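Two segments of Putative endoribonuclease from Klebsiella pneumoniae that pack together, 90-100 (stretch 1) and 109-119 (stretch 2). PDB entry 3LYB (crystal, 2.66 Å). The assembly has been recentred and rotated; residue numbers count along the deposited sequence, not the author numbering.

Stretch 1 90-100: QMSDVIKLVQY
Stretch 2, residues 109-119: YYSRVRKLFYP

Stretch 1 opens with a short 3-10 turn, 91-93, and then runs as a strand that continues past Y100. Stretch 2 begins within a helix and leaves it for a loop that carries Y118 and P119. Strand and helix run nearly antiparallel, at 150°, with axes 12.1 Å apart at closest approach. The register pairs Q99 with Y110 (CA to CA 9.7 Å), L97 with R114 (10.7 Å) and M91 with F117 (6.9 Å). The backbones thus draw closest at the turn; the gap is wider at L97-R114 and Q99-Y110, where long side chains bridge it.

From K96 to Q99 the strand alternates: L97 and Q99 point toward stretch 2, K96 and V98 away. V94 also points toward it, but I95 points away like K96.

The ring of Y118 (chi1 m, -65°) fills the hollow made by M91, V94 and L97. Its CA-to-CB bond points sideways, but the ring end comes nearer to stretch 1. M91, a selenomethionine with chi1 t and chi2 p, lies against this ring. M91 CG sits over one face, 4.2 Å from the centroid, in a CH-pi contact. M91 CE reaches Y118 CE2 at 3.5 Å. M91 SE stands obliquely to two rings, 5.1 Å from the Y118 centroid and 5.4 Å from that of F117. M91 CG also packs 3.3 Å from F117 O. Y118 OH comes 3.2 Å from V94 CB, and L97 CD1 lies 4.2 Å from Y118 CE2.

L97 (m, t) is the apolar bump between the aromatic and polar ends. Its CD1 lies 3.9 Å from Y110 OH and 4.1 Å from R114 CD.

At the Q99 end, Q99 (chi1 m) accepts two hydrogen bonds at one oxygen. Y110 (chi1 t) donates from OH to Q99 OE1 at a very short 2.4 Å, with the oxygen near the ring plane. R114 (t, t, p) donates a weak bond from NH1 to Q99 OE1, 3.2 Å and 123°. The contact buries 400 Å² in all.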

# COMPACT_ATOMS: atom_id res chain seq x y z
N GLN B 90 6.22 -20.59 -41.63
CA GLN B 90 6.26 -19.13 -41.73
C GLN B 90 5.36 -18.48 -40.67
O GLN B 90 4.56 -19.17 -40.03
CB GLN B 90 5.82 -18.69 -43.12
CG GLN B 90 4.65 -19.53 -43.64
CD GLN B 90 4.12 -19.10 -45.01
OE1 GLN B 90 3.49 -19.90 -45.71
NE2 GLN B 90 4.36 -17.84 -45.38
N MSE B 91 5.46 -17.16 -40.52
CA MSE B 91 4.64 -16.46 -39.53
C MSE B 91 3.15 -16.77 -39.64
O MSE B 91 2.45 -16.79 -38.64
CB MSE B 91 4.87 -14.94 -39.56
CG MSE B 91 4.52 -14.22 -38.24
SE MSE B 91 5.60 -14.78 -36.67
CE MSE B 91 4.64 -13.89 -35.23
N SER B 92 2.67 -17.05 -40.85
CA SER B 92 1.24 -17.29 -41.04
C SER B 92 0.74 -18.69 -40.64
O SER B 92 -0.45 -18.96 -40.73
CB SER B 92 0.84 -16.95 -42.47
OG SER B 92 1.92 -17.20 -43.36
N ASP B 93 1.64 -19.57 -40.21
CA ASP B 93 1.27 -20.89 -39.67
C ASP B 93 1.17 -20.86 -38.14
O ASP B 93 0.74 -21.83 -37.51
CB ASP B 93 2.28 -21.99 -40.07
CG ASP B 93 2.60 -22.01 -41.57
OD1 ASP B 93 1.66 -22.04 -42.40
OD2 ASP B 93 3.81 -21.99 -41.93
N VAL B 94 1.61 -19.76 -37.54
CA VAL B 94 1.40 -19.54 -36.12
C VAL B 94 -0.04 -19.10 -35.92
O VAL B 94 -0.33 -17.91 -36.08
CB VAL B 94 2.29 -18.41 -35.59
CG1 VAL B 94 2.15 -18.30 -34.09
CG2 VAL B 94 3.75 -18.64 -35.99
N ILE B 95 -0.93 -20.03 -35.58
CA ILE B 95 -2.36 -19.72 -35.47
C ILE B 95 -2.87 -19.23 -34.10
O ILE B 95 -3.93 -18.59 -34.01
CB ILE B 95 -3.25 -20.92 -35.89
CG1 ILE B 95 -2.87 -22.15 -35.08
CG2 ILE B 95 -3.14 -21.18 -37.40
CD1 ILE B 95 -4.03 -22.82 -34.45
N LYS B 96 -2.13 -19.54 -33.04
CA LYS B 96 -2.55 -19.18 -31.69
C LYS B 96 -1.42 -18.44 -31.00
O LYS B 96 -0.26 -18.85 -31.05
CB LYS B 96 -2.93 -20.44 -30.90
CG LYS B 96 -3.65 -20.24 -29.57
CD LYS B 96 -3.35 -21.43 -28.66
CE LYS B 96 -4.50 -21.82 -27.75
NZ LYS B 96 -4.83 -20.72 -26.83
N LEU B 97 -1.76 -17.31 -30.39
CA LEU B 97 -0.81 -16.64 -29.49
C LEU B 97 -1.42 -16.44 -28.11
O LEU B 97 -2.58 -16.01 -28.00
CB LEU B 97 -0.36 -15.30 -30.04
CG LEU B 97 0.44 -15.26 -31.35
CD1 LEU B 97 0.82 -13.83 -31.56
CD2 LEU B 97 1.68 -16.15 -31.35
N VAL B 98 -0.67 -16.78 -27.07
CA VAL B 98 -1.03 -16.35 -25.71
C VAL B 98 -0.04 -15.26 -25.28
O VAL B 98 1.17 -15.50 -25.23
CB VAL B 98 -1.17 -17.53 -24.69
CG1 VAL B 98 -1.62 -17.00 -23.35
CG2 VAL B 98 -2.17 -18.56 -25.17
N GLN B 99 -0.56 -14.07 -25.01
CA GLN B 99 0.28 -12.92 -24.68
C GLN B 99 0.08 -12.41 -23.26
O GLN B 99 -1.02 -12.03 -22.87
CB GLN B 99 0.03 -11.81 -25.69
CG GLN B 99 0.42 -12.19 -27.13
CD GLN B 99 -0.67 -11.85 -28.11
OE1 GLN B 99 -0.39 -11.33 -29.18
NE2 GLN B 99 -1.92 -12.15 -27.77
N TYR B 100 1.17 -12.36 -22.51
CA TYR B 100 1.19 -12.02 -21.10
C TYR B 100 1.88 -10.68 -20.87
O TYR B 100 3.03 -10.49 -21.25
CB TYR B 100 1.97 -13.09 -20.35
CG TYR B 100 1.38 -14.49 -20.42
CD1 TYR B 100 0.29 -14.84 -19.63
CD2 TYR B 100 1.94 -15.46 -21.26
CE1 TYR B 100 -0.25 -16.11 -19.67
CE2 TYR B 100 1.41 -16.76 -21.31
CZ TYR B 100 0.32 -17.07 -20.50
OH TYR B 100 -0.24 -18.33 -20.51
N TYR B 109 1.08 -0.49 -27.95
CA TYR B 109 2.44 -0.64 -28.47
C TYR B 109 2.66 -2.02 -29.05
O TYR B 109 3.18 -2.17 -30.16
CB TYR B 109 3.48 -0.39 -27.38
CG TYR B 109 3.50 1.01 -26.87
CD1 TYR B 109 2.94 1.32 -25.63
CD2 TYR B 109 4.06 2.03 -27.62
CE1 TYR B 109 2.97 2.63 -25.14
CE2 TYR B 109 4.09 3.34 -27.13
CZ TYR B 109 3.55 3.63 -25.89
OH TYR B 109 3.58 4.91 -25.42
N TYR B 110 2.27 -3.04 -28.30
CA TYR B 110 2.44 -4.39 -28.75
C TYR B 110 1.66 -4.66 -30.06
O TYR B 110 2.16 -5.27 -31.01
CB TYR B 110 2.00 -5.36 -27.65
CG TYR B 110 1.96 -6.77 -28.13
CD1 TYR B 110 3.13 -7.53 -28.19
CD2 TYR B 110 0.76 -7.33 -28.57
CE1 TYR B 110 3.12 -8.83 -28.67
CE2 TYR B 110 0.73 -8.64 -29.05
CZ TYR B 110 1.91 -9.37 -29.10
OH TYR B 110 1.87 -10.64 -29.55
N SER B 111 0.41 -4.20 -30.07
CA SER B 111 -0.49 -4.30 -31.21
C SER B 111 0.10 -3.65 -32.47
O SER B 111 -0.04 -4.19 -33.54
CB SER B 111 -1.84 -3.67 -30.85
OG SER B 111 -2.70 -3.66 -31.97
N ARG B 112 0.75 -2.49 -32.33
CA ARG B 112 1.43 -1.87 -33.47
C ARG B 112 2.41 -2.91 -34.04
O ARG B 112 2.35 -3.25 -35.22
CB ARG B 112 2.15 -0.57 -33.06
CG ARG B 112 3.23 -0.07 -34.04
CD ARG B 112 4.02 1.16 -33.51
NE ARG B 112 3.16 2.30 -33.19
CZ ARG B 112 3.48 3.34 -32.42
NH1 ARG B 112 4.68 3.44 -31.86
NH2 ARG B 112 2.60 4.29 -32.21
N VAL B 113 3.27 -3.43 -33.17
CA VAL B 113 4.30 -4.38 -33.57
C VAL B 113 3.72 -5.66 -34.18
O VAL B 113 4.25 -6.18 -35.17
CB VAL B 113 5.23 -4.71 -32.40
CG1 VAL B 113 6.36 -5.62 -32.82
CG2 VAL B 113 5.79 -3.43 -31.82
N ARG B 114 2.65 -6.18 -33.59
CA ARG B 114 2.10 -7.44 -34.05
C ARG B 114 1.60 -7.32 -35.48
O ARG B 114 1.78 -8.24 -36.27
CB ARG B 114 1.01 -7.98 -33.14
CG ARG B 114 0.73 -9.44 -33.42
CD ARG B 114 -0.38 -10.02 -32.62
NE ARG B 114 -1.58 -9.18 -32.61
CZ ARG B 114 -2.68 -9.46 -31.91
NH1 ARG B 114 -2.74 -10.57 -31.17
NH2 ARG B 114 -3.71 -8.63 -31.95
N LYS B 115 0.99 -6.19 -35.81
CA LYS B 115 0.59 -5.90 -37.19
C LYS B 115 1.74 -6.10 -38.22
O LYS B 115 1.51 -6.63 -39.31
CB LYS B 115 0.06 -4.48 -37.30
CG LYS B 115 -1.37 -4.33 -36.89
CD LYS B 115 -1.76 -2.84 -36.97
CE LYS B 115 -3.11 -2.57 -36.31
NZ LYS B 115 -3.24 -1.15 -35.86
N LEU B 116 2.95 -5.67 -37.85
CA LEU B 116 4.11 -5.86 -38.72
C LEU B 116 4.43 -7.32 -39.04
O LEU B 116 5.20 -7.58 -39.95
CB LEU B 116 5.37 -5.19 -38.13
CG LEU B 116 5.34 -3.76 -37.58
CD1 LEU B 116 6.68 -3.40 -36.95
CD2 LEU B 116 4.93 -2.72 -38.61
N PHE B 117 3.88 -8.27 -38.29
CA PHE B 117 4.20 -9.68 -38.49
C PHE B 117 3.03 -10.44 -39.08
O PHE B 117 3.20 -11.54 -39.62
CB PHE B 117 4.59 -10.35 -37.17
CG PHE B 117 5.94 -9.96 -36.67
CD1 PHE B 117 6.13 -8.75 -36.02
CD2 PHE B 117 7.02 -10.81 -36.85
CE1 PHE B 117 7.38 -8.39 -35.57
CE2 PHE B 117 8.27 -10.47 -36.40
CZ PHE B 117 8.46 -9.26 -35.75
N TYR B 118 1.84 -9.87 -38.93
CA TYR B 118 0.63 -10.41 -39.50
C TYR B 118 -0.03 -9.27 -40.24
O TYR B 118 -1.00 -8.66 -39.73
CB TYR B 118 -0.29 -10.90 -38.40
CG TYR B 118 0.24 -12.07 -37.62
CD1 TYR B 118 0.14 -13.37 -38.11
CD2 TYR B 118 0.84 -11.87 -36.38
CE1 TYR B 118 0.62 -14.44 -37.39
CE2 TYR B 118 1.32 -12.94 -35.65
CZ TYR B 118 1.21 -14.22 -36.16
OH TYR B 118 1.69 -15.29 -35.45
N PRO B 119 0.49 -8.94 -41.45
CA PRO B 119 -0.08 -7.85 -42.23
C PRO B 119 -1.42 -8.31 -42.81
O PRO B 119 -2.40 -7.55 -42.80
CB PRO B 119 0.96 -7.61 -43.32
CG PRO B 119 1.65 -8.96 -43.52
CD PRO B 119 1.49 -9.73 -42.22